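Local atomic coordinates of telomerase reverse transcriptase (Candida albicans SC5314, PDB entry 6ZDQ), a protein that probably extends chromosome ends by reverse transcription, adding short telomeric repeats copied from a template within its own RNA component. Residues 31-36 and 138-142; 124-128 and 162-166. One frame throughout, in Å; residues are numbered along the deposited sequence.

Contact 1 of 2, residues 31-36 and 138-142. With nucleotides of chain B.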
ATOM      1  N   LYS A  31       8.095  34.203 -31.225  1.00118.46           N
ATOM      2  CA  LYS A  31       7.219  33.684 -32.269  1.00117.85           C
ATOM      3  C   LYS A  31       7.373  32.182 -32.461  1.00114.90           C
ATOM      4  O   LYS A  31       6.760  31.617 -33.374  1.00122.51           O
ATOM      5  CB  LYS A  31       7.483  34.404 -33.595  1.00112.54           C
ATOM      6  CG  LYS A  31       7.368  35.915 -33.523  1.00146.46           C
ATOM      7  CD  LYS A  31       7.653  36.543 -34.877  1.00128.15           C
ATOM      8  CE  LYS A  31       7.550  38.060 -34.827  1.00125.07           C
ATOM      9  NZ  LYS A  31       7.753  38.656 -36.176  1.00131.15           N
ATOM     10  N   ARG A  32       8.179  31.524 -31.625  1.00113.70           N
ATOM     11  CA  ARG A  32       8.440  30.099 -31.795  1.00103.40           C
ATOM     12  C   ARG A  32       7.179  29.268 -31.588  1.00 96.48           C
ATOM     13  O   ARG A  32       6.978  28.255 -32.269  1.00 94.14           O
ATOM     14  CB  ARG A  32       9.542  29.660 -30.828  1.00 99.64           C
ATOM     15  CG  ARG A  32       9.608  28.164 -30.578  1.00113.77           C
ATOM     16  CD  ARG A  32      10.842  27.795 -29.776  1.00 96.99           C
ATOM     17  NE  ARG A  32      12.068  28.021 -30.535  1.00 98.14           N
ATOM     18  CZ  ARG A  32      12.605  27.130 -31.362  1.00112.82           C
ATOM     19  NH1 ARG A  32      12.020  25.955 -31.540  1.00141.16           N
ATOM     20  NH2 ARG A  32      13.722  27.417 -32.015  1.00128.83           N
ATOM     21  N   TYR A  33       6.314  29.686 -30.671  1.00 97.28           N
ATOM     22  CA  TYR A  33       5.168  28.888 -30.263  1.00111.92           C
ATOM     23  C   TYR A  33       3.907  29.206 -31.056  1.00 98.26           C
ATOM     24  O   TYR A  33       2.816  28.787 -30.654  1.00104.89           O
ATOM     25  CB  TYR A  33       4.919  29.073 -28.764  1.00 96.37           C
ATOM     26  CG  TYR A  33       6.145  28.768 -27.936  1.00 96.55           C
ATOM     27  CD1 TYR A  33       6.425  27.472 -27.527  1.00111.88           C
ATOM     28  CD2 TYR A  33       7.036  29.774 -27.581  1.00100.60           C
ATOM     29  CE1 TYR A  33       7.550  27.185 -26.780  1.00103.94           C
ATOM     30  CE2 TYR A  33       8.163  29.497 -26.836  1.00 99.89           C
ATOM     31  CZ  TYR A  33       8.415  28.202 -26.438  1.00104.89           C
ATOM     32  OH  TYR A  33       9.537  27.924 -25.693  1.00164.81           O
ATOM     33  N   ARG A  34       4.029  29.940 -32.165  1.00104.28           N
ATOM     34  CA  ARG A  34       2.877  30.166 -33.034  1.00 96.68           C
ATOM     35  C   ARG A  34       2.352  28.852 -33.601  1.00 98.69           C
ATOM     36  O   ARG A  34       1.136  28.633 -33.658  1.00115.19           O
ATOM     37  CB  ARG A  34       3.248  31.125 -34.164  1.00 98.58           C
ATOM     38  CG  ARG A  34       3.579  32.536 -33.706  1.00101.95           C
ATOM     39  CD  ARG A  34       3.821  33.453 -34.895  1.00103.95           C
ATOM     40  NE  ARG A  34       4.026  34.841 -34.489  1.00107.58           N
ATOM     41  CZ  ARG A  34       4.136  35.859 -35.336  1.00111.05           C
ATOM     42  NH1 ARG A  34       4.058  35.648 -36.644  1.00142.01           N
ATOM     43  NH2 ARG A  34       4.318  37.090 -34.879  1.00119.22           N
ATOM     44  N   GLY A  35       3.256  27.967 -34.029  1.00 93.35           N
ATOM     45  CA  GLY A  35       2.827  26.694 -34.586  1.00 89.70           C
ATOM     46  C   GLY A  35       2.089  25.828 -33.584  1.00 88.33           C
ATOM     47  O   GLY A  35       1.148  25.115 -33.939  1.00 94.48           O
ATOM     48  N   PHE A  36       2.503  25.877 -32.317  1.00105.72           N
ATOM     49  CA  PHE A  36       1.826  25.084 -31.296  1.00 96.35           C
ATOM     50  C   PHE A  36       0.436  25.633 -30.994  1.00 93.90           C
ATOM     51  O   PHE A  36      -0.507  24.863 -30.780  1.00 91.30           O
ATOM     52  CB  PHE A  36       2.671  25.026 -30.023  1.00 91.86           C
ATOM     53  CG  PHE A  36       2.032  24.248 -28.913  1.00 93.72           C
ATOM     54  CD1 PHE A  36       1.918  22.870 -28.994  1.00 88.70           C
ATOM     55  CD2 PHE A  36       1.544  24.892 -27.789  1.00 88.14           C
ATOM     56  CE1 PHE A  36       1.328  22.149 -27.976  1.00 92.72           C
ATOM     57  CE2 PHE A  36       0.954  24.177 -26.767  1.00102.24           C
ATOM     58  CZ  PHE A  36       0.846  22.804 -26.861  1.00 88.34           C
ATOM     59  N   TRP A 138       6.170  21.424 -35.989  1.00 82.57           N
ATOM     60  CA  TRP A 138       5.639  22.595 -35.298  1.00 98.21           C
ATOM     61  C   TRP A 138       6.443  22.989 -34.059  1.00107.89           C
ATOM     62  O   TRP A 138       6.094  23.988 -33.418  1.00 86.28           O
ATOM     63  CB  TRP A 138       4.177  22.356 -34.917  1.00 83.29           C
ATOM     64  CG  TRP A 138       3.944  21.055 -34.222  1.00 81.76           C
ATOM     65  CD1 TRP A 138       3.582  19.870 -34.796  1.00 80.38           C
ATOM     66  CD2 TRP A 138       4.057  20.801 -32.818  1.00 82.58           C
ATOM     67  NE1 TRP A 138       3.461  18.896 -33.836  1.00 79.51           N
ATOM     68  CE2 TRP A 138       3.750  19.441 -32.613  1.00 87.46           C
ATOM     69  CE3 TRP A 138       4.388  21.592 -31.714  1.00 82.91           C
ATOM     70  CZ2 TRP A 138       3.763  18.856 -31.348  1.00 79.90           C
ATOM     71  CZ3 TRP A 138       4.401  21.010 -30.462  1.00 87.54           C
ATOM     72  CH2 TRP A 138       4.091  19.656 -30.289  1.00 81.02           C
ATOM     73  N   LEU A 139       7.499  22.252 -33.703  1.00101.35           N
ATOM     74  CA  LEU A 139       8.323  22.648 -32.565  1.00103.09           C
ATOM     75  C   LEU A 139       9.035  23.973 -32.807  1.00115.19           C
ATOM     76  O   LEU A 139       9.484  24.609 -31.848  1.00113.81           O
ATOM     77  CB  LEU A 139       9.344  21.558 -32.239  1.00 85.20           C
ATOM     78  CG  LEU A 139       8.792  20.271 -31.625  1.00 83.59           C
ATOM     79  CD1 LEU A 139       9.918  19.301 -31.305  1.00 83.58           C
ATOM     80  CD2 LEU A 139       7.973  20.577 -30.382  1.00 83.81           C
ATOM     81  N   GLY A 140       9.152  24.396 -34.065  1.00100.43           N
ATOM     82  CA  GLY A 140       9.682  25.705 -34.390  1.00103.25           C
ATOM     83  C   GLY A 140       9.001  26.233 -35.634  1.00120.17           C
ATOM     84  O   GLY A 140       8.262  25.519 -36.314  1.00122.73           O
ATOM     85  N   ARG A 141       9.259  27.509 -35.926  1.00101.21           N
ATOM     86  CA  ARG A 141       8.669  28.110 -37.117  1.00107.73           C
ATOM     87  C   ARG A 141       9.296  27.556 -38.391  1.00126.12           C
ATOM     88  O   ARG A 141       8.632  27.495 -39.431  1.00133.36           O
ATOM     89  CB  ARG A 141       8.800  29.632 -37.062  1.00 96.48           C
ATOM     90  CG  ARG A 141      10.224  30.144 -37.008  1.00113.23           C
ATOM     91  CD  ARG A 141      10.263  31.650 -36.779  1.00156.66           C
ATOM     92  NE  ARG A 141       9.612  32.399 -37.851  1.00136.97           N
ATOM     93  CZ  ARG A 141       8.374  32.880 -37.788  1.00129.39           C
ATOM     94  NH1 ARG A 141       7.640  32.694 -36.700  1.00129.27           N
ATOM     95  NH2 ARG A 141       7.867  33.549 -38.816  1.00147.84           N
ATOM     96  N   ALA A 142      10.559  27.147 -38.329  1.00124.80           N
ATOM     97  CA  ALA A 142      11.226  26.482 -39.439  1.00 99.72           C
ATOM     98  C   ALA A 142      11.140  24.973 -39.257  1.00102.56           C
ATOM     99  O   ALA A 142      11.203  24.468 -38.131  1.00127.57           O
ATOM    100  CB  ALA A 142      12.689  26.916 -39.543  1.00137.64           C
TER
ATOM    101  P     G B  20      -3.919  30.065 -35.952  1.00107.63           P
ATOM    102  OP1   G B  20      -3.397  28.939 -36.765  1.00105.17           O
ATOM    103  OP2   G B  20      -3.315  30.368 -34.629  1.00132.26           O
ATOM    104  O5'   G B  20      -3.833  31.377 -36.848  1.00107.59           O
ATOM    105  C5'   G B  20      -2.792  32.328 -36.655  1.00121.02           C
ATOM    106  C4'   G B  20      -2.078  32.635 -37.947  1.00107.92           C
ATOM    107  O4'   G B  20      -1.657  34.027 -37.943  1.00123.34           O
ATOM    108  C3'   G B  20      -0.818  31.810 -38.208  1.00106.80           C
ATOM    109  O3'   G B  20      -0.686  31.587 -39.613  1.00105.99           O
ATOM    110  C2'   G B  20       0.292  32.743 -37.731  1.00110.42           C
ATOM    111  O2'   G B  20       1.563  32.491 -38.291  1.00128.01           O
ATOM    112  C1'   G B  20      -0.261  34.102 -38.154  1.00131.29           C
ATOM    113  N9    G B  20       0.264  35.247 -37.400  1.00135.31           N
ATOM    114  C8    G B  20       0.784  36.398 -37.944  1.00139.03           C
ATOM    115  N7    G B  20       1.177  37.264 -37.054  1.00114.98           N
ATOM    116  C5    G B  20       0.898  36.653 -35.841  1.00115.37           C
ATOM    117  C6    G B  20       1.106  37.116 -34.517  1.00121.41           C
ATOM    118  O6    G B  20       1.594  38.190 -34.146  1.00127.89           O
ATOM    119  N1    G B  20       0.683  36.182 -33.577  1.00152.28           N
ATOM    120  C2    G B  20       0.128  34.961 -33.872  1.00132.48           C
ATOM    121  N2    G B  20      -0.222  34.194 -32.828  1.00136.96           N
ATOM    122  N3    G B  20      -0.073  34.519 -35.102  1.00118.27           N
ATOM    123  C4    G B  20       0.333  35.407 -36.034  1.00130.60           C
ATOM    124  P     G B  22       4.655  33.955 -41.516  1.00112.21           P
ATOM    125  OP1   G B  22       6.104  34.242 -41.360  1.00123.38           O
ATOM    126  OP2   G B  22       3.818  33.740 -40.309  1.00122.48           O
ATOM    127  O5'   G B  22       3.996  35.131 -42.367  1.00111.07           O
ATOM    128  C5'   G B  22       4.537  35.524 -43.621  1.00126.45           C
ATOM    129  C4'   G B  22       4.375  37.005 -43.854  1.00113.84           C
ATOM    130  O4'   G B  22       3.303  37.515 -43.014  1.00113.85           O
ATOM    131  C3'   G B  22       5.572  37.871 -43.487  1.00125.91           C
ATOM    132  O3'   G B  22       6.577  37.894 -44.487  1.00145.62           O
ATOM    133  C2'   G B  22       4.929  39.224 -43.228  1.00141.13           C
ATOM    134  O2'   G B  22       4.585  39.857 -44.453  1.00118.20           O
ATOM    135  C1'   G B  22       3.639  38.800 -42.531  1.00140.44           C
ATOM    136  N9    G B  22       3.819  38.706 -41.068  1.00135.54           N
ATOM    137  C8    G B  22       3.720  37.565 -40.309  1.00132.88           C
ATOM    138  N7    G B  22       3.930  37.768 -39.038  1.00115.67           N
ATOM    139  C5    G B  22       4.187  39.128 -38.947  1.00131.30           C
ATOM    140  C6    G B  22       4.487  39.929 -37.814  1.00124.54           C
ATOM    141  O6    G B  22       4.588  39.583 -36.631  1.00120.61           O
ATOM    142  N1    G B  22       4.678  41.261 -38.166  1.00122.66           N
ATOM    143  C2    G B  22       4.591  41.761 -39.440  1.00134.62           C
ATOM    144  N2    G B  22       4.809  43.077 -39.575  1.00125.33           N
ATOM    145  N3    G B  22       4.313  41.025 -40.506  1.00152.11           N
ATOM    146  C4    G B  22       4.122  39.725 -40.190  1.00138.45           C
ATOM    147  P     G B   8      15.064  30.877 -36.513  1.00115.33           P
ATOM    148  OP1   G B   8      13.620  30.533 -36.538  1.00138.93           O
ATOM    149  OP2   G B   8      15.506  32.245 -36.881  1.00117.92           O
ATOM    150  O5'   G B   8      15.607  30.564 -35.052  1.00115.81           O
ATOM    151  C5'   G B   8      15.486  29.268 -34.488  1.00113.87           C
ATOM    152  C4'   G B   8      16.246  29.172 -33.192  1.00129.37           C
ATOM    153  O4'   G B   8      17.672  29.239 -33.459  1.00124.01           O
ATOM    154  C3'   G B   8      16.002  30.303 -32.205  1.00117.04           C
ATOM    155  O3'   G B   8      14.823  30.130 -31.440  1.00116.01           O
ATOM    156  C2'   G B   8      17.279  30.304 -31.381  1.00118.97           C
ATOM    157  O2'   G B   8      17.265  29.238 -30.443  1.00133.29           O
ATOM    158  C1'   G B   8      18.318  29.987 -32.453  1.00119.13           C
ATOM    159  N9    G B   8      18.855  31.212 -33.071  1.00121.66           N
ATOM    160  C8    G B   8      18.463  31.765 -34.266  1.00121.64           C
ATOM    161  N7    G B   8      19.111  32.854 -34.568  1.00131.50           N
ATOM    162  C5    G B   8      19.984  33.035 -33.506  1.00126.42           C
ATOM    163  C6    G B   8      20.943  34.053 -33.277  1.00129.98           C
ATOM    164  O6    G B   8      21.215  35.027 -33.990  1.00132.08           O
ATOM    165  N1    G B   8      21.616  33.853 -32.075  1.00141.03           N
ATOM    166  C2    G B   8      21.396  32.809 -31.208  1.00134.51           C
ATOM    167  N2    G B   8      22.147  32.788 -30.095  1.00131.13           N
ATOM    168  N3    G B   8      20.504  31.854 -31.413  1.00125.98           N
ATOM    169  C4    G B   8      19.840  32.030 -32.574  1.00130.51           C
TER

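Contact 2 of 2, residues 124-128 and 162-166. With nucleotides of chain B.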
ATOM      1  N   MET A 124      10.408   9.457 -17.477  1.00 88.16           N
ATOM      2  CA  MET A 124      10.143  10.093 -18.764  1.00 90.71           C
ATOM      3  C   MET A 124      11.255   9.828 -19.771  1.00 87.34           C
ATOM      4  O   MET A 124      11.015   9.879 -20.983  1.00101.72           O
ATOM      5  CB  MET A 124       9.934  11.595 -18.576  1.00 96.35           C
ATOM      6  CG  MET A 124       8.540  11.956 -18.093  1.00 86.33           C
ATOM      7  SD  MET A 124       8.318  13.722 -17.822  1.00128.63           S
ATOM      8  CE  MET A 124       8.964  14.388 -19.354  1.00106.43           C
ATOM      9  N   ASP A 125      12.472   9.551 -19.302  1.00 89.30           N
ATOM     10  CA  ASP A 125      13.530   9.155 -20.226  1.00 90.03           C
ATOM     11  C   ASP A 125      13.240   7.799 -20.858  1.00 89.29           C
ATOM     12  O   ASP A 125      13.604   7.567 -22.015  1.00100.10           O
ATOM     13  CB  ASP A 125      14.881   9.144 -19.511  1.00115.27           C
ATOM     14  CG  ASP A 125      15.449  10.540 -19.315  1.00 93.86           C
ATOM     15  OD1 ASP A 125      15.467  11.321 -20.289  1.00118.16           O
ATOM     16  OD2 ASP A 125      15.872  10.860 -18.186  1.00114.71           O
ATOM     17  N   ASP A 126      12.591   6.896 -20.118  1.00 93.55           N
ATOM     18  CA  ASP A 126      12.178   5.615 -20.685  1.00107.51           C
ATOM     19  C   ASP A 126      10.904   5.757 -21.509  1.00101.17           C
ATOM     20  O   ASP A 126      10.809   5.228 -22.623  1.00 92.05           O
ATOM     21  CB  ASP A 126      11.969   4.589 -19.570  1.00 89.84           C
ATOM     22  CG  ASP A 126      13.237   4.299 -18.801  1.00101.94           C
ATOM     23  OD1 ASP A 126      14.325   4.365 -19.408  1.00117.51           O
ATOM     24  OD2 ASP A 126      13.143   4.006 -17.589  1.00102.58           O
ATOM     25  N   LEU A 127       9.909   6.458 -20.965  1.00 91.02           N
ATOM     26  CA  LEU A 127       8.609   6.551 -21.619  1.00 87.37           C
ATOM     27  C   LEU A 127       8.686   7.297 -22.944  1.00 83.84           C
ATOM     28  O   LEU A 127       7.962   6.957 -23.886  1.00 96.40           O
ATOM     29  CB  LEU A 127       7.610   7.230 -20.684  1.00 84.25           C
ATOM     30  CG  LEU A 127       6.134   7.120 -21.061  1.00 93.11           C
ATOM     31  CD1 LEU A 127       5.698   5.665 -21.067  1.00 99.39           C
ATOM     32  CD2 LEU A 127       5.279   7.936 -20.105  1.00 84.93           C
ATOM     33  N   PHE A 128       9.549   8.308 -23.044  1.00 83.07           N
ATOM     34  CA  PHE A 128       9.606   9.169 -24.219  1.00 82.32           C
ATOM     35  C   PHE A 128      10.859   8.926 -25.055  1.00 83.19           C
ATOM     36  O   PHE A 128      11.340   9.834 -25.737  1.00 83.26           O
ATOM     37  CB  PHE A 128       9.517  10.635 -23.804  1.00 82.47           C
ATOM     38  CG  PHE A 128       8.265  10.975 -23.054  1.00 81.76           C
ATOM     39  CD1 PHE A 128       7.106  10.240 -23.247  1.00 91.10           C
ATOM     40  CD2 PHE A 128       8.243  12.023 -22.152  1.00 82.50           C
ATOM     41  CE1 PHE A 128       5.951  10.545 -22.557  1.00 93.41           C
ATOM     42  CE2 PHE A 128       7.086  12.334 -21.460  1.00107.25           C
ATOM     43  CZ  PHE A 128       5.940  11.594 -21.663  1.00 81.12           C
ATOM     44  N   LEU A 162       5.108  16.216 -24.560  1.00 80.73           N
ATOM     45  CA  LEU A 162       4.817  14.823 -24.235  1.00 92.60           C
ATOM     46  C   LEU A 162       4.372  14.664 -22.787  1.00 81.55           C
ATOM     47  O   LEU A 162       3.543  13.797 -22.485  1.00 88.17           O
ATOM     48  CB  LEU A 162       6.038  13.948 -24.513  1.00 80.03           C
ATOM     49  CG  LEU A 162       6.441  13.803 -25.981  1.00 82.84           C
ATOM     50  CD1 LEU A 162       7.663  12.913 -26.119  1.00 84.12           C
ATOM     51  CD2 LEU A 162       5.283  13.260 -26.803  1.00 78.28           C
ATOM     52  N   TRP A 163       4.909  15.482 -21.881  1.00 81.62           N
ATOM     53  CA  TRP A 163       4.458  15.433 -20.494  1.00 94.36           C
ATOM     54  C   TRP A 163       2.998  15.851 -20.376  1.00 86.86           C
ATOM     55  O   TRP A 163       2.219  15.215 -19.657  1.00 96.65           O
ATOM     56  CB  TRP A 163       5.343  16.319 -19.617  1.00 88.34           C
ATOM     57  CG  TRP A 163       4.765  16.580 -18.256  1.00 89.49           C
ATOM     58  CD1 TRP A 163       4.775  15.736 -17.183  1.00 90.52           C
ATOM     59  CD2 TRP A 163       4.093  17.770 -17.826  1.00106.20           C
ATOM     60  NE1 TRP A 163       4.149  16.326 -16.112  1.00 94.51           N
ATOM     61  CE2 TRP A 163       3.721  17.576 -16.479  1.00 93.45           C
ATOM     62  CE3 TRP A 163       3.767  18.979 -18.447  1.00102.39           C
ATOM     63  CZ2 TRP A 163       3.043  18.547 -15.745  1.00 90.93           C
ATOM     64  CZ3 TRP A 163       3.094  19.942 -17.717  1.00 87.46           C
ATOM     65  CH2 TRP A 163       2.741  19.720 -16.381  1.00 97.07           C
ATOM     66  N   TRP A 164       2.607  16.913 -21.085  1.00 86.63           N
ATOM     67  CA  TRP A 164       1.222  17.370 -21.032  1.00 97.74           C
ATOM     68  C   TRP A 164       0.268  16.320 -21.588  1.00 88.16           C
ATOM     69  O   TRP A 164      -0.851  16.161 -21.088  1.00 99.11           O
ATOM     70  CB  TRP A 164       1.072  18.687 -21.791  1.00 94.14           C
ATOM     71  CG  TRP A 164      -0.306  19.261 -21.726  1.00 90.68           C
ATOM     72  CD1 TRP A 164      -0.809  20.080 -20.758  1.00 97.69           C
ATOM     73  CD2 TRP A 164      -1.361  19.059 -22.670  1.00 89.38           C
ATOM     74  NE1 TRP A 164      -2.114  20.401 -21.042  1.00110.39           N
ATOM     75  CE2 TRP A 164      -2.477  19.786 -22.211  1.00 93.57           C
ATOM     76  CE3 TRP A 164      -1.472  18.334 -23.860  1.00 91.98           C
ATOM     77  CZ2 TRP A 164      -3.688  19.811 -22.900  1.00 97.50           C
ATOM     78  CZ3 TRP A 164      -2.674  18.358 -24.542  1.00 80.87           C
ATOM     79  CH2 TRP A 164      -3.766  19.091 -24.061  1.00 92.24           C
ATOM     80  N   LEU A 165       0.692  15.600 -22.631  1.00 81.55           N
ATOM     81  CA  LEU A 165      -0.160  14.566 -23.214  1.00 89.23           C
ATOM     82  C   LEU A 165      -0.488  13.476 -22.202  1.00 95.18           C
ATOM     83  O   LEU A 165      -1.632  13.015 -22.125  1.00 88.95           O
ATOM     84  CB  LEU A 165       0.511  13.961 -24.448  1.00 91.17           C
ATOM     85  CG  LEU A 165       0.067  14.495 -25.811  1.00 82.13           C
ATOM     86  CD1 LEU A 165       0.191  16.006 -25.863  1.00117.10           C
ATOM     87  CD2 LEU A 165       0.881  13.848 -26.923  1.00 95.05           C
ATOM     88  N   PHE A 166       0.503  13.051 -21.419  1.00 80.20           N
ATOM     89  CA  PHE A 166       0.311  11.967 -20.464  1.00 82.35           C
ATOM     90  C   PHE A 166      -0.184  12.455 -19.108  1.00 80.57           C
ATOM     91  O   PHE A 166      -1.038  11.808 -18.492  1.00 92.02           O
ATOM     92  CB  PHE A 166       1.616  11.186 -20.282  1.00 79.08           C
ATOM     93  CG  PHE A 166       1.922  10.242 -21.411  1.00 87.51           C
ATOM     94  CD1 PHE A 166       2.397  10.718 -22.623  1.00 78.11           C
ATOM     95  CD2 PHE A 166       1.745   8.877 -21.256  1.00 81.28           C
ATOM     96  CE1 PHE A 166       2.683   9.850 -23.659  1.00 77.70           C
ATOM     97  CE2 PHE A 166       2.030   8.004 -22.289  1.00 84.05           C
ATOM     98  CZ  PHE A 166       2.499   8.491 -23.492  1.00 77.76           C
TER
ATOM     99  P     A B  34      21.774  18.414 -19.567  1.00115.95           P
ATOM    100  OP1   A B  34      21.429  19.274 -18.406  1.00118.53           O
ATOM    101  OP2   A B  34      23.189  18.035 -19.815  1.00116.39           O
ATOM    102  O5'   A B  34      20.930  17.067 -19.461  1.00118.20           O
ATOM    103  C5'   A B  34      19.521  17.101 -19.292  1.00112.80           C
ATOM    104  C4'   A B  34      18.896  15.759 -19.577  1.00110.36           C
ATOM    105  O4'   A B  34      19.139  15.387 -20.958  1.00119.98           O
ATOM    106  C3'   A B  34      19.438  14.583 -18.780  1.00110.31           C
ATOM    107  O3'   A B  34      18.892  14.498 -17.476  1.00136.34           O
ATOM    108  C2'   A B  34      19.090  13.396 -19.667  1.00108.29           C
ATOM    109  O2'   A B  34      17.717  13.059 -19.534  1.00126.75           O
ATOM    110  C1'   A B  34      19.306  13.989 -21.058  1.00106.91           C
ATOM    111  N9    A B  34      20.661  13.714 -21.573  1.00107.00           N
ATOM    112  C8    A B  34      21.725  14.576 -21.647  1.00108.68           C
ATOM    113  N7    A B  34      22.807  14.039 -22.159  1.00108.57           N
ATOM    114  C5    A B  34      22.427  12.734 -22.440  1.00106.66           C
ATOM    115  C6    A B  34      23.121  11.647 -22.999  1.00105.84           C
ATOM    116  N6    A B  34      24.396  11.704 -23.391  1.00106.87           N
ATOM    117  N1    A B  34      22.450  10.482 -23.146  1.00111.64           N
ATOM    118  C2    A B  34      21.169  10.426 -22.755  1.00103.41           C
ATOM    119  N3    A B  34      20.410  11.378 -22.217  1.00104.07           N
ATOM    120  C4    A B  34      21.108  12.520 -22.085  1.00105.69           C
ATOM    121  P     C B  35      19.786  13.955 -16.255  1.00113.31           P
ATOM    122  OP1   C B  35      19.031  14.200 -14.999  1.00115.29           O
ATOM    123  OP2   C B  35      21.160  14.495 -16.406  1.00117.95           O
ATOM    124  O5'   C B  35      19.858  12.382 -16.496  1.00111.15           O
ATOM    125  C5'   C B  35      18.680  11.590 -16.489  1.00109.84           C
ATOM    126  C4'   C B  35      18.919  10.232 -17.099  1.00107.75           C
ATOM    127  O4'   C B  35      19.374  10.376 -18.471  1.00106.34           O
ATOM    128  C3'   C B  35      19.999   9.385 -16.450  1.00108.25           C
ATOM    129  O3'   C B  35      19.568   8.742 -15.262  1.00111.25           O
ATOM    130  C2'   C B  35      20.372   8.421 -17.567  1.00106.17           C
ATOM    131  O2'   C B  35      19.400   7.394 -17.689  1.00104.86           O
ATOM    132  C1'   C B  35      20.269   9.329 -18.792  1.00105.49           C
ATOM    133  N1    C B  35      21.579   9.913 -19.159  1.00106.33           N
ATOM    134  C2    C B  35      22.517   9.114 -19.824  1.00105.60           C
ATOM    135  O2    C B  35      22.229   7.939 -20.094  1.00104.25           O
ATOM    136  N3    C B  35      23.717   9.641 -20.161  1.00106.66           N
ATOM    137  C4    C B  35      23.999  10.908 -19.858  1.00108.36           C
ATOM    138  N4    C B  35      25.195  11.387 -20.208  1.00109.63           N
ATOM    139  C5    C B  35      23.066  11.744 -19.181  1.00109.12           C
ATOM    140  C6    C B  35      21.882  11.211 -18.854  1.00108.07           C
TER

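Contact 1 of 2, residues 31-36 and 138-142
Trp138 lays its indole alongside the ring of Phe36, both side chains pointing the same way, with CZ3 of Trp138 3.4 Å from CD1 of Phe36. The planes meet obliquely at 34°. This apolar end of the contact lies against helix 148-177, where Tyr161 meets Trp138 and Phe157 meets Phe36 edge-to-face, and Trp138 NE1 bonds to the carbonyl of Asp95. Leu139, whose CB points away from 31-36, contributes its carbonyl instead: Arg32 NH1 donates a weak, bent bond of 2.9 Å to Leu139 O. The other terminal nitrogen, Arg32 NH2, gives a nearly straight bond (171°, 3.0 Å) to O3' of G8 of chain B. Asp150 and an RNA phosphate also hold this guanidinium in salt bridges, so protein and RNA fix its orientation together. The loop 138-142 belongs to the telomerase RNA-binding domain, and with the turn leading into helix 34-49 it lines a surface for the three-way-junction RNA. Gly140 passes its CA beside Arg32 NH1. Beyond it, Arg141 bends at its third torsion (chi3 -61°), which carries NH1 to 3.5 Å from CB of Lys31 and NH2 to 3.2 Å from OP1 of G22 of chain B. Next to it, the guanidinium of Arg34 is sandwiched between Lys31 CD and the base of G20 of chain B. From there Arg34 makes a bidentate pair of hydrogen bonds to the Hoogsteen edge of G22 of chain B, Arg34 NH1 to N7 at 3.2 Å and Arg34 NH2 to O6 at 3.1 Å.

Contact 2 of 2, residues 124-128 and 162-166
Phe128 is the bump of this contact, and the hollow it fills lies between Leu162 and Phe166, one turn apart on helix 148-177. Its ring slides past Leu162 and settles flat on that residue: CB of Leu162 stands 3.6 Å from the centroid of the Phe128 ring, only 10° off the normal, a CH-pi contact over the centre of the face. Leu162 CD1 follows the same ring back to its root, 3.7 Å from Phe128 CG. At the far rim, CZ of Phe128 comes to 3.4 Å from the carbonyl oxygen of Leu162, while CE1 of Phe128 leans over the Phe166 ring, 3.5 Å from CE1 of Phe166, with the two planes at 56°. The Leu127 side chain, running against that of Phe166, sets CD2 over the same face of the ring that Phe128 CE1 meets, 3.8 Å from CD2 of Phe166 and offset toward the rim. Met124 closes the other flank. A bend at its last torsion (chi3 49°) brings CE to 4.1 Å from CB of Trp163, and SD makes an oblique Met-aromatic contact with the indole, which itself stacks on Phe21. The short helix 124-127 is thus docked on the long helix of the telomerase RNA-binding domain by one side, while from its other side Asp125 reaches the 2'-hydroxyl of A34 of chain B through weak bonding. Across the interface, hydrocarbon, sulfur and aromatic surfaces meet without a polar bond between the segments, which implies that the fit depends on complementary shape and dispersion.

Overall arrangement
Both contacts rest on helix 148-177: 162-166 is part of it, whereas contact 1 leans against its earlier turns through Tyr161, Phe157 and Asp150. Their centres lie 20 Å apart and their nearest atoms about 6 Å, with no touch, and helix 11-21 borders both. Neither is wholly core. Contact 1, its centre about 44 Å from that of the chain, grades from a buried aromatic end to an arginine-rich, RNA-facing end, so much of its chemistry is polar and shared with nucleotides. Contact 2, its centre about 25 Å from that of the chain, is apolar between its segments, and RNA meets it through the acidic side chain of Asp125 on its outer flank.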